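Long-range contacts in cyclic nucleotide-binding protein (Ruegeria pomeroyi, PDB 3FX3), which probably acts as a DNA-binding transcription regulator of the CRP family, pairing a cyclic nucleotide-binding domain with a helix-turn-helix domain: residues I12-L18 and I55-I59; E49-I55 and A91-Y97; R157-F161 and I184-M190. The contacts are given in a common frame with arbitrary orientation. Where two conformers were deposited one is given. Residue numbers count along the deposited sequence, not the author numbering.

Interaction 1 of 3, residues I12-L18 and I55-I59; sequences IARNSLL and IHVVI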
loop_
_atom_site.group_PDB
_atom_site.type_symbol
_atom_site.label_atom_id
_atom_site.label_comp_id
_atom_site.label_asym_id
_atom_site.label_seq_id
_atom_site.Cartn_x
_atom_site.Cartn_y
_atom_site.Cartn_z
ATOM N N ILE B 12 -16.410 14.306 3.436
ATOM C CA ILE B 12 -15.870 13.607 2.251
ATOM C C ILE B 12 -14.326 13.678 2.197
ATOM O O ILE B 12 -13.659 12.645 2.006
ATOM C CB ILE B 12 -16.497 14.128 0.955
ATOM C CG1 ILE B 12 -17.972 13.727 0.895
ATOM C CG2 ILE B 12 -15.770 13.578 -0.296
ATOM C CD1 ILE B 12 -18.765 14.459 -0.203
ATOM N N ALA B 13 -13.758 14.864 2.420
ATOM C CA ALA B 13 -12.301 15.026 2.394
ATOM C C ALA B 13 -11.569 14.169 3.442
ATOM O O ALA B 13 -10.424 13.760 3.222
ATOM C CB ALA B 13 -11.906 16.507 2.542
ATOM N N ARG B 14 -12.227 13.908 4.575
ATOM C CA ARG B 14 -11.630 13.087 5.649
ATOM C C ARG B 14 -11.361 11.627 5.260
ATOM O O ARG B 14 -10.582 10.954 5.898
ATOM C CB ARG B 14 -12.482 13.174 6.907
ATOM C CG ARG B 14 -12.356 14.521 7.641
ATOM C CD ARG B 14 -13.447 14.685 8.688
ATOM N NE ARG B 14 -13.262 15.896 9.485
ATOM C CZ ARG B 14 -12.416 16.005 10.516
ATOM N NH1 ARG B 14 -11.660 14.982 10.909
ATOM N NH2 ARG B 14 -12.325 17.149 11.176
ATOM N N ASN B 15 -11.983 11.159 4.192
ATOM C CA ASN B 15 -11.694 9.836 3.663
ATOM C C ASN B 15 -10.414 9.766 2.824
ATOM O O ASN B 15 -9.974 8.677 2.471
ATOM C CB ASN B 15 -12.883 9.366 2.811
ATOM C CG ASN B 15 -14.152 9.196 3.622
ATOM O OD1 ASN B 15 -14.115 8.833 4.806
ATOM N ND2 ASN B 15 -15.283 9.469 2.994
ATOM N N SER B 16 -9.825 10.913 2.489
ATOM C CA SER B 16 -8.643 10.927 1.629
ATOM C C SER B 16 -7.366 10.486 2.360
ATOM O O SER B 16 -7.226 10.649 3.564
ATOM C CB SER B 16 -8.411 12.315 1.046
ATOM O OG SER B 16 -7.956 13.234 2.034
ATOM N N LEU B 17 -6.447 9.935 1.599
ATOM C CA LEU B 17 -5.121 9.600 2.088
ATOM C C LEU B 17 -4.434 10.750 2.850
ATOM O O LEU B 17 -3.890 10.548 3.946
ATOM C CB LEU B 17 -4.257 9.182 0.894
ATOM C CG LEU B 17 -2.879 8.667 1.217
ATOM C CD1 LEU B 17 -3.083 7.289 1.886
ATOM C CD2 LEU B 17 -1.992 8.580 -0.037
ATOM N N LEU B 18 -4.455 11.946 2.274
ATOM C CA LEU B 18 -3.866 13.119 2.927
ATOM C C LEU B 18 -4.436 13.323 4.334
ATOM O O LEU B 18 -3.698 13.415 5.315
ATOM C CB LEU B 18 -4.127 14.372 2.116
ATOM C CG LEU B 18 -3.621 15.685 2.706
ATOM C CD1 LEU B 18 -2.083 15.726 2.793
ATOM C CD2 LEU B 18 -4.145 16.833 1.853
ATOM N N ILE B 55 -2.180 20.735 -2.558
ATOM C CA ILE B 55 -2.489 19.327 -2.615
ATOM C C ILE B 55 -3.994 19.237 -2.831
ATOM O O ILE B 55 -4.746 20.034 -2.284
ATOM C CB ILE B 55 -2.104 18.615 -1.310
ATOM C CG1 ILE B 55 -0.588 18.757 -1.047
ATOM C CG2 ILE B 55 -2.464 17.156 -1.375
ATOM C CD1 ILE B 55 -0.150 18.219 0.338
ATOM N N HIS B 56 -4.419 18.250 -3.593
ATOM C CA HIS B 56 -5.784 18.198 -4.119
ATOM C C HIS B 56 -6.576 17.035 -3.597
ATOM O O HIS B 56 -6.083 15.927 -3.534
ATOM C CB HIS B 56 -5.741 18.163 -5.652
ATOM C CG HIS B 56 -4.731 19.099 -6.224
ATOM N ND1 HIS B 56 -4.938 20.458 -6.308
ATOM C CD2 HIS B 56 -3.476 18.880 -6.689
ATOM C CE1 HIS B 56 -3.868 21.033 -6.829
ATOM N NE2 HIS B 56 -2.965 20.097 -7.073
ATOM N N VAL B 57 -7.826 17.311 -3.257
ATOM C CA VAL B 57 -8.757 16.320 -2.791
ATOM C C VAL B 57 -10.093 16.451 -3.544
ATOM O O VAL B 57 -10.766 17.506 -3.465
ATOM C CB VAL B 57 -9.028 16.490 -1.287
ATOM C CG1 VAL B 57 -9.913 15.352 -0.805
ATOM C CG2 VAL B 57 -7.705 16.536 -0.467
ATOM N N VAL B 58 -10.474 15.409 -4.276
ATOM C CA VAL B 58 -11.739 15.414 -5.015
ATOM C C VAL B 58 -12.887 15.269 -4.016
ATOM O O VAL B 58 -12.834 14.399 -3.149
ATOM C CB VAL B 58 -11.786 14.299 -6.057
ATOM C CG1 VAL B 58 -13.099 14.378 -6.905
ATOM C CG2 VAL B 58 -10.542 14.367 -6.941
ATOM N N ILE B 59 -13.855 16.187 -4.072
ATOM C CA ILE B 59 -15.052 16.127 -3.249
ATOM C C ILE B 59 -16.180 15.467 -4.034
ATOM O O ILE B 59 -16.985 14.719 -3.468
ATOM C CB ILE B 59 -15.501 17.515 -2.820
ATOM C CG1 ILE B 59 -14.380 18.213 -2.039
ATOM C CG2 ILE B 59 -16.809 17.442 -2.018
ATOM C CD1 ILE B 59 -13.739 17.393 -0.911
#

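Interaction 2 of 3, residues E49-I55 and A91-Y97; sequences EEKAQAI and ALRNTPY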
loop_
_atom_site.group_PDB
_atom_site.type_symbol
_atom_site.label_atom_id
_atom_site.label_comp_id
_atom_site.label_asym_id
_atom_site.label_seq_id
_atom_site.Cartn_x
_atom_site.Cartn_y
_atom_site.Cartn_z
ATOM N N GLU B 49 4.455 20.950 -15.736
ATOM C CA GLU B 49 5.469 21.978 -15.528
ATOM C C GLU B 49 5.061 23.173 -14.663
ATOM O O GLU B 49 5.914 23.953 -14.304
ATOM C CB GLU B 49 6.093 22.488 -16.847
ATOM C CG GLU B 49 6.603 21.383 -17.758
ATOM C CD GLU B 49 7.571 20.430 -17.065
ATOM O OE1 GLU B 49 8.382 20.886 -16.208
ATOM O OE2 GLU B 49 7.503 19.222 -17.381
ATOM N N GLU B 50 3.790 23.332 -14.318
ATOM C CA GLU B 50 3.413 24.403 -13.402
ATOM C C GLU B 50 3.903 24.090 -11.971
ATOM O O GLU B 50 4.273 22.956 -11.693
ATOM C CB GLU B 50 1.901 24.626 -13.447
ATOM C CG GLU B 50 1.421 25.184 -14.820
ATOM C CD GLU B 50 -0.099 25.316 -14.927
ATOM O OE1 GLU B 50 -0.857 24.781 -14.071
ATOM O OE2 GLU B 50 -0.555 25.972 -15.870
ATOM N N LYS B 51 3.929 25.093 -11.091
ATOM C CA LYS B 51 4.364 24.906 -9.693
ATOM C C LYS B 51 3.287 24.205 -8.901
ATOM O O LYS B 51 2.109 24.522 -9.033
ATOM C CB LYS B 51 4.614 26.245 -8.988
ATOM C CG LYS B 51 5.719 27.058 -9.564
ATOM C CD LYS B 51 5.929 28.377 -8.758
ATOM C CE LYS B 51 6.530 29.503 -9.633
ATOM N NZ LYS B 51 6.865 30.735 -8.810
ATOM N N ALA B 52 3.689 23.279 -8.046
ATOM C CA ALA B 52 2.731 22.504 -7.264
ATOM C C ALA B 52 2.388 23.287 -5.995
ATOM O O ALA B 52 3.014 23.109 -4.958
ATOM C CB ALA B 52 3.312 21.129 -6.912
ATOM N N GLN B 53 1.373 24.125 -6.045
ATOM C CA GLN B 53 1.131 25.057 -4.960
ATOM C C GLN B 53 0.068 24.579 -3.989
ATOM O O GLN B 53 -0.204 25.256 -3.021
ATOM C CB GLN B 53 0.682 26.393 -5.532
ATOM C CG GLN B 53 1.710 27.071 -6.391
ATOM C CD GLN B 53 1.102 28.260 -7.116
ATOM O OE1 GLN B 53 0.138 28.119 -7.924
ATOM N NE2 GLN B 53 1.619 29.441 -6.804
ATOM N N ALA B 54 -0.539 23.432 -4.264
ATOM C CA ALA B 54 -1.574 22.880 -3.409
ATOM C C ALA B 54 -1.591 21.383 -3.556
ATOM O O ALA B 54 -1.071 20.826 -4.557
ATOM C CB ALA B 54 -2.970 23.459 -3.779
ATOM N N ILE B 55 -2.180 20.735 -2.558
ATOM C CA ILE B 55 -2.489 19.327 -2.615
ATOM C C ILE B 55 -3.994 19.237 -2.831
ATOM O O ILE B 55 -4.746 20.034 -2.284
ATOM C CB ILE B 55 -2.104 18.615 -1.310
ATOM C CG1 ILE B 55 -0.588 18.757 -1.047
ATOM C CG2 ILE B 55 -2.464 17.156 -1.375
ATOM C CD1 ILE B 55 -0.150 18.219 0.338
ATOM N N ALA B 91 3.872 18.328 -4.137
ATOM C CA ALA B 91 3.679 19.530 -3.386
ATOM C C ALA B 91 4.742 19.634 -2.263
ATOM O O ALA B 91 5.302 20.697 -2.035
ATOM C CB ALA B 91 2.251 19.597 -2.811
ATOM N N LEU B 92 5.043 18.525 -1.598
ATOM C CA LEU B 92 6.041 18.566 -0.540
ATOM C C LEU B 92 7.473 18.679 -1.118
ATOM O O LEU B 92 8.359 19.223 -0.483
ATOM C CB LEU B 92 5.900 17.338 0.360
ATOM C CG LEU B 92 4.586 17.196 1.133
ATOM C CD1 LEU B 92 4.640 15.892 1.932
ATOM C CD2 LEU B 92 4.402 18.353 2.032
ATOM N N ARG B 93 7.720 18.169 -2.311
ATOM C CA ARG B 93 9.035 18.347 -2.923
ATOM C C ARG B 93 9.168 19.679 -3.606
ATOM O O ARG B 93 10.266 20.080 -3.977
ATOM C CB ARG B 93 9.341 17.251 -3.931
ATOM C CG ARG B 93 9.631 15.956 -3.262
ATOM C CD ARG B 93 9.340 14.780 -4.154
ATOM N NE ARG B 93 9.761 13.524 -3.520
ATOM C CZ ARG B 93 9.511 12.320 -4.018
ATOM N NH1 ARG B 93 8.847 12.204 -5.156
ATOM N NH2 ARG B 93 9.940 11.229 -3.395
ATOM N N ASN B 94 8.035 20.336 -3.832
ATOM C CA ASN B 94 8.025 21.561 -4.575
ATOM C C ASN B 94 8.754 21.419 -5.915
ATOM O O ASN B 94 9.568 22.254 -6.268
ATOM C CB ASN B 94 8.659 22.673 -3.735
ATOM C CG ASN B 94 8.409 24.020 -4.324
ATOM O OD1 ASN B 94 7.441 24.217 -5.080
ATOM N ND2 ASN B 94 9.294 24.954 -4.042
ATOM N N THR B 95 8.469 20.348 -6.652
ATOM C CA THR B 95 8.981 20.193 -7.998
ATOM C C THR B 95 7.831 20.412 -9.017
ATOM O O THR B 95 6.666 20.385 -8.663
ATOM C CB THR B 95 9.668 18.806 -8.196
ATOM O OG1 THR B 95 8.819 17.785 -7.669
ATOM C CG2 THR B 95 11.101 18.750 -7.499
ATOM N N PRO B 96 8.171 20.657 -10.283
ATOM C CA PRO B 96 7.124 20.989 -11.250
ATOM C C PRO B 96 6.195 19.792 -11.517
ATOM O O PRO B 96 6.631 18.656 -11.445
ATOM C CB PRO B 96 7.914 21.386 -12.511
ATOM C CG PRO B 96 9.310 21.798 -11.995
ATOM C CD PRO B 96 9.526 20.821 -10.831
ATOM N N TYR B 97 4.923 20.046 -11.800
ATOM C CA TYR B 97 3.983 18.965 -12.061
ATOM C C TYR B 97 4.485 18.108 -13.219
ATOM O O TYR B 97 4.840 18.649 -14.264
ATOM C CB TYR B 97 2.610 19.504 -12.413
ATOM C CG TYR B 97 1.763 19.975 -11.259
ATOM C CD1 TYR B 97 1.437 19.116 -10.223
ATOM C CD2 TYR B 97 1.253 21.279 -11.216
ATOM C CE1 TYR B 97 0.647 19.526 -9.158
ATOM C CE2 TYR B 97 0.425 21.703 -10.140
ATOM C CZ TYR B 97 0.124 20.790 -9.122
ATOM O OH TYR B 97 -0.681 21.142 -8.042
HETATM O O HOH W 1 6.408 22.804 -7.742
HETATM O O HOH W 2 4.921 23.131 -3.142
HETATM O O HOH W 3 0.158 18.791 -5.953
#

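Interaction 3 of 3, residues R157-F161 and I184-M190; sequences RVAEF and IAGRLGM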
loop_
_atom_site.group_PDB
_atom_site.type_symbol
_atom_site.label_atom_id
_atom_site.label_comp_id
_atom_site.label_asym_id
_atom_site.label_seq_id
_atom_site.Cartn_x
_atom_site.Cartn_y
_atom_site.Cartn_z
ATOM N N ARG B 157 -13.983 -8.116 -8.713
ATOM C CA ARG B 157 -13.149 -6.933 -8.497
ATOM C C ARG B 157 -13.904 -5.660 -8.807
ATOM O O ARG B 157 -13.735 -4.681 -8.116
ATOM C CB ARG B 157 -11.862 -7.011 -9.303
ATOM C CG ARG B 157 -10.900 -8.132 -8.822
ATOM C CD ARG B 157 -9.783 -8.336 -9.852
ATOM N NE ARG B 157 -9.046 -7.106 -9.940
ATOM C CZ ARG B 157 -8.587 -6.520 -11.033
ATOM N NH1 ARG B 157 -8.716 -7.033 -12.243
ATOM N NH2 ARG B 157 -7.954 -5.392 -10.869
ATOM N N VAL B 158 -14.775 -5.690 -9.814
ATOM C CA VAL B 158 -15.567 -4.504 -10.172
ATOM C C VAL B 158 -16.633 -4.245 -9.106
ATOM O O VAL B 158 -16.874 -3.082 -8.717
ATOM C CB VAL B 158 -16.199 -4.660 -11.570
ATOM C CG1 VAL B 158 -17.170 -3.501 -11.886
ATOM C CG2 VAL B 158 -15.091 -4.761 -12.610
ATOM N N ALA B 159 -17.249 -5.331 -8.623
ATOM C CA ALA B 159 -18.207 -5.246 -7.511
ATOM C C ALA B 159 -17.557 -4.527 -6.328
ATOM O O ALA B 159 -18.121 -3.626 -5.729
ATOM C CB ALA B 159 -18.663 -6.655 -7.092
ATOM N N GLU B 160 -16.344 -4.938 -6.025
ATOM C CA GLU B 160 -15.563 -4.371 -4.932
ATOM C C GLU B 160 -15.276 -2.877 -5.130
ATOM O O GLU B 160 -15.360 -2.046 -4.200
ATOM C CB GLU B 160 -14.251 -5.156 -4.875
ATOM C CG GLU B 160 -13.575 -5.144 -3.583
ATOM C CD GLU B 160 -14.319 -5.940 -2.488
ATOM O OE1 GLU B 160 -14.433 -7.201 -2.576
ATOM O OE2 GLU B 160 -14.742 -5.273 -1.512
ATOM N N PHE B 161 -14.901 -2.538 -6.356
ATOM C CA PHE B 161 -14.696 -1.153 -6.727
ATOM C C PHE B 161 -15.989 -0.331 -6.530
ATOM O O PHE B 161 -15.992 0.723 -5.913
ATOM C CB PHE B 161 -14.166 -1.100 -8.172
ATOM C CG PHE B 161 -14.055 0.287 -8.724
ATOM C CD1 PHE B 161 -12.939 1.057 -8.449
ATOM C CD2 PHE B 161 -15.065 0.818 -9.511
ATOM C CE1 PHE B 161 -12.828 2.351 -8.941
ATOM C CE2 PHE B 161 -14.945 2.110 -10.027
ATOM C CZ PHE B 161 -13.816 2.869 -9.724
ATOM N N ILE B 184 -12.075 3.673 -16.300
ATOM C CA ILE B 184 -12.248 2.739 -15.170
ATOM C C ILE B 184 -11.454 1.455 -15.447
ATOM O O ILE B 184 -10.792 0.901 -14.557
ATOM C CB ILE B 184 -13.737 2.394 -14.940
ATOM C CG1 ILE B 184 -14.523 3.670 -14.618
ATOM C CG2 ILE B 184 -13.904 1.382 -13.816
ATOM C CD1 ILE B 184 -13.854 4.564 -13.587
ATOM N N ALA B 185 -11.473 1.020 -16.696
ATOM C CA ALA B 185 -10.762 -0.184 -17.087
ATOM C C ALA B 185 -9.286 0.000 -16.804
ATOM O O ALA B 185 -8.655 -0.876 -16.206
ATOM C CB ALA B 185 -11.013 -0.516 -18.588
ATOM N N GLY B 186 -8.748 1.143 -17.215
ATOM C CA GLY B 186 -7.364 1.515 -16.909
ATOM C C GLY B 186 -7.074 1.433 -15.416
ATOM O O GLY B 186 -6.074 0.832 -14.970
ATOM N N ARG B 187 -7.955 2.008 -14.617
ATOM C CA ARG B 187 -7.720 2.032 -13.196
ATOM C C ARG B 187 -7.673 0.611 -12.580
ATOM O O ARG B 187 -6.859 0.325 -11.668
ATOM C CB ARG B 187 -8.785 2.858 -12.507
ATOM C CG ARG B 187 -8.489 3.030 -11.045
ATOM C CD ARG B 187 -9.258 4.182 -10.417
ATOM N NE ARG B 187 -9.281 3.996 -8.978
ATOM C CZ ARG B 187 -9.650 4.908 -8.077
ATOM N NH1 ARG B 187 -10.004 6.150 -8.411
ATOM N NH2 ARG B 187 -9.611 4.569 -6.797
ATOM N N LEU B 188 -8.529 -0.272 -13.083
ATOM C CA LEU B 188 -8.596 -1.608 -12.570
ATOM C C LEU B 188 -7.644 -2.546 -13.289
ATOM O O LEU B 188 -7.627 -3.733 -13.022
ATOM C CB LEU B 188 -10.039 -2.125 -12.620
ATOM C CG LEU B 188 -11.018 -1.310 -11.771
ATOM C CD1 LEU B 188 -12.417 -1.825 -11.976
ATOM C CD2 LEU B 188 -10.637 -1.324 -10.278
ATOM N N GLY B 189 -6.822 -2.025 -14.178
ATOM C CA GLY B 189 -5.899 -2.878 -14.928
ATOM C C GLY B 189 -6.601 -3.922 -15.790
ATOM O O GLY B 189 -6.097 -5.028 -15.919
HETATM N N MSE B 190 -7.769 -3.589 -16.344
HETATM C CA MSE B 190 -8.569 -4.549 -17.139
HETATM C C MSE B 190 -8.678 -4.113 -18.587
HETATM O O MSE B 190 -8.762 -2.922 -18.872
HETATM C CB MSE B 190 -9.992 -4.688 -16.586
HETATM C CG MSE B 190 -10.066 -5.262 -15.200
HETATM SE SE MSE B 190 -11.882 -5.194 -14.446
HETATM C CE MSE B 190 -12.623 -6.808 -15.316
#

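Interaction 1 of 3, residues I12-L18 and I55-I59
Apart from I12 CG2, which approaches the backbone I59 O to 3.6 Å, the contact is mostly between apolar side chains; no hydrogen bond joins I12-L18 to I55-I59. I55 and V57 turn their CA-to-CB bonds toward 12-18 while H56 and V58 turn away, so one face of strand 54-58 is a strip of branched aliphatics. L18 CD2 lies 3.7 Å from I55 CG2 and 4.3 Å from V57 CG2. A13, small enough to let the backbone come close, places its CB 4.1 Å from V57 CG1 and 4.0 Å from I59 CD1. At I59, where the chain turns a corner, I12 CD1 meets I59 CG2 at 4.0 Å.

Hydrogen bonds shape the turn between helices 7-13 and 17-20. A type I turn, A13 to S16, closes with S16 N to A13 O (3.0 Å); S16 OG also donates to A13 O (2.8 Å), and the same hydroxyl caps the next helix through the backbone N of I19. Serine thus suits the N-cap of helix 17-20, its CB 3.9 Å from V57 CG1. M110 of strand 107-113 also touches A13.

The arrangement is N-terminal helices covering one sheet of the β-roll in a CRP-like cyclic nucleotide-binding domain.

Interaction 2 of 3, residues E49-I55 and A91-Y97
Three waters bridge these segments, beside two direct backbone bonds. Water 1 accepts from A52 N (2.8 Å) and donates to N94 OD1 (3.2 Å) and, weakly, to T95 O (2.6 Å); water 2 lies 2.6 Å from A52 O and 2.7 Å from A91 O; water 3 donates to A54 O (2.8 Å) and accepts from Y97 OH (3.3 Å). A52 centres an inverse gamma turn, its small side chain facing the other segment, CB 3.9 Å from A91 CA.

The direct bonds are E49 N to Y97 O (2.8 Å) and Y97 N to E50 O (3.0 Å), both nearly straight. With the backbones so paired, A52 CA sits over the Y97 ring face, a CH-pi contact 4.0 Å from the centroid, with A52 CB 3.8 Å from Y97 CE1. The ring also stacks on F46, and its hydroxyl hydrogen-bonds to H56 NE2, so tyrosine is both apolar wall and polar link. A91, lacking bulk, admits I55 CG1 to 3.4 Å from its CB.

The loop entering strand 54-58 meets helix 88-93, the short helix between strands 84-86 and 100-103 characteristic of this fold, and probably equivalent to the phosphate-binding cassette of relatives that bind cyclic nucleotides.

Interaction 3 of 3, residues R157-F161 and I184-M190
The contact lies in the winged helix-turn-helix domain of the CRP family, where helix 182-187 is the first helix of the helix-turn-helix and helix 192-203 the second, expected by family analogy to be the recognition helix. I184 opens the segment with CG2 4.0 Å from F161 CE2, a branched aliphatic against an aromatic ring. One turn on, R187 lies beside the same ring: its NE is 3.9 Å from F161 CE1, near the edge of the ring, while that carbon sits over one face of the guanidinium. The charge of R187 is met by E84 and by E147 of the second subunit. L188 follows as the helix ends, its leucine side chain filling the space between helices: CD2 is 3.8 Å from F161 CD1 and CD1 is 4.0 Å from V158 CG2. V158 also packs on helix 192-203, so this valine touches the turn of the motif and its second helix. The long side chain of R157 spans the gap to the backbone carbonyl of L188, its NH2 donating to L188 O at 2.7 Å.

G189 then takes positive phi, which glycine tolerates best, as the C-prime residue of a Schellman motif: M190 N bonds A185 O at 2.9 Å and G189 N bonds G186 O at 3.1 Å. M190, deposited as selenomethionine, lies over V158, with M190 SE 3.7 Å from V158 CG2.

From the N terminus, the chain leaves helices 7-13 and 17-20, runs through the first strands of the β-roll and returns along strand 54-58, where interaction 1 closes its loop. Interaction 2 opens at 49-55, before that loop is complete, and closes at 91-97; the two cross, share I55 and touch where H56 NE2 lies 2.7 Å from Y97 OH. Together they tie the N-terminal helices, strand 54-58 and helix 88-93 into one domain. Interaction 3 follows in series, in the helix-turn-helix region, joining helix 154-165 to helix 182-187 and the turn after it, its centre about 29 Å from that of interaction 2. All three have residues in contact with the second subunit.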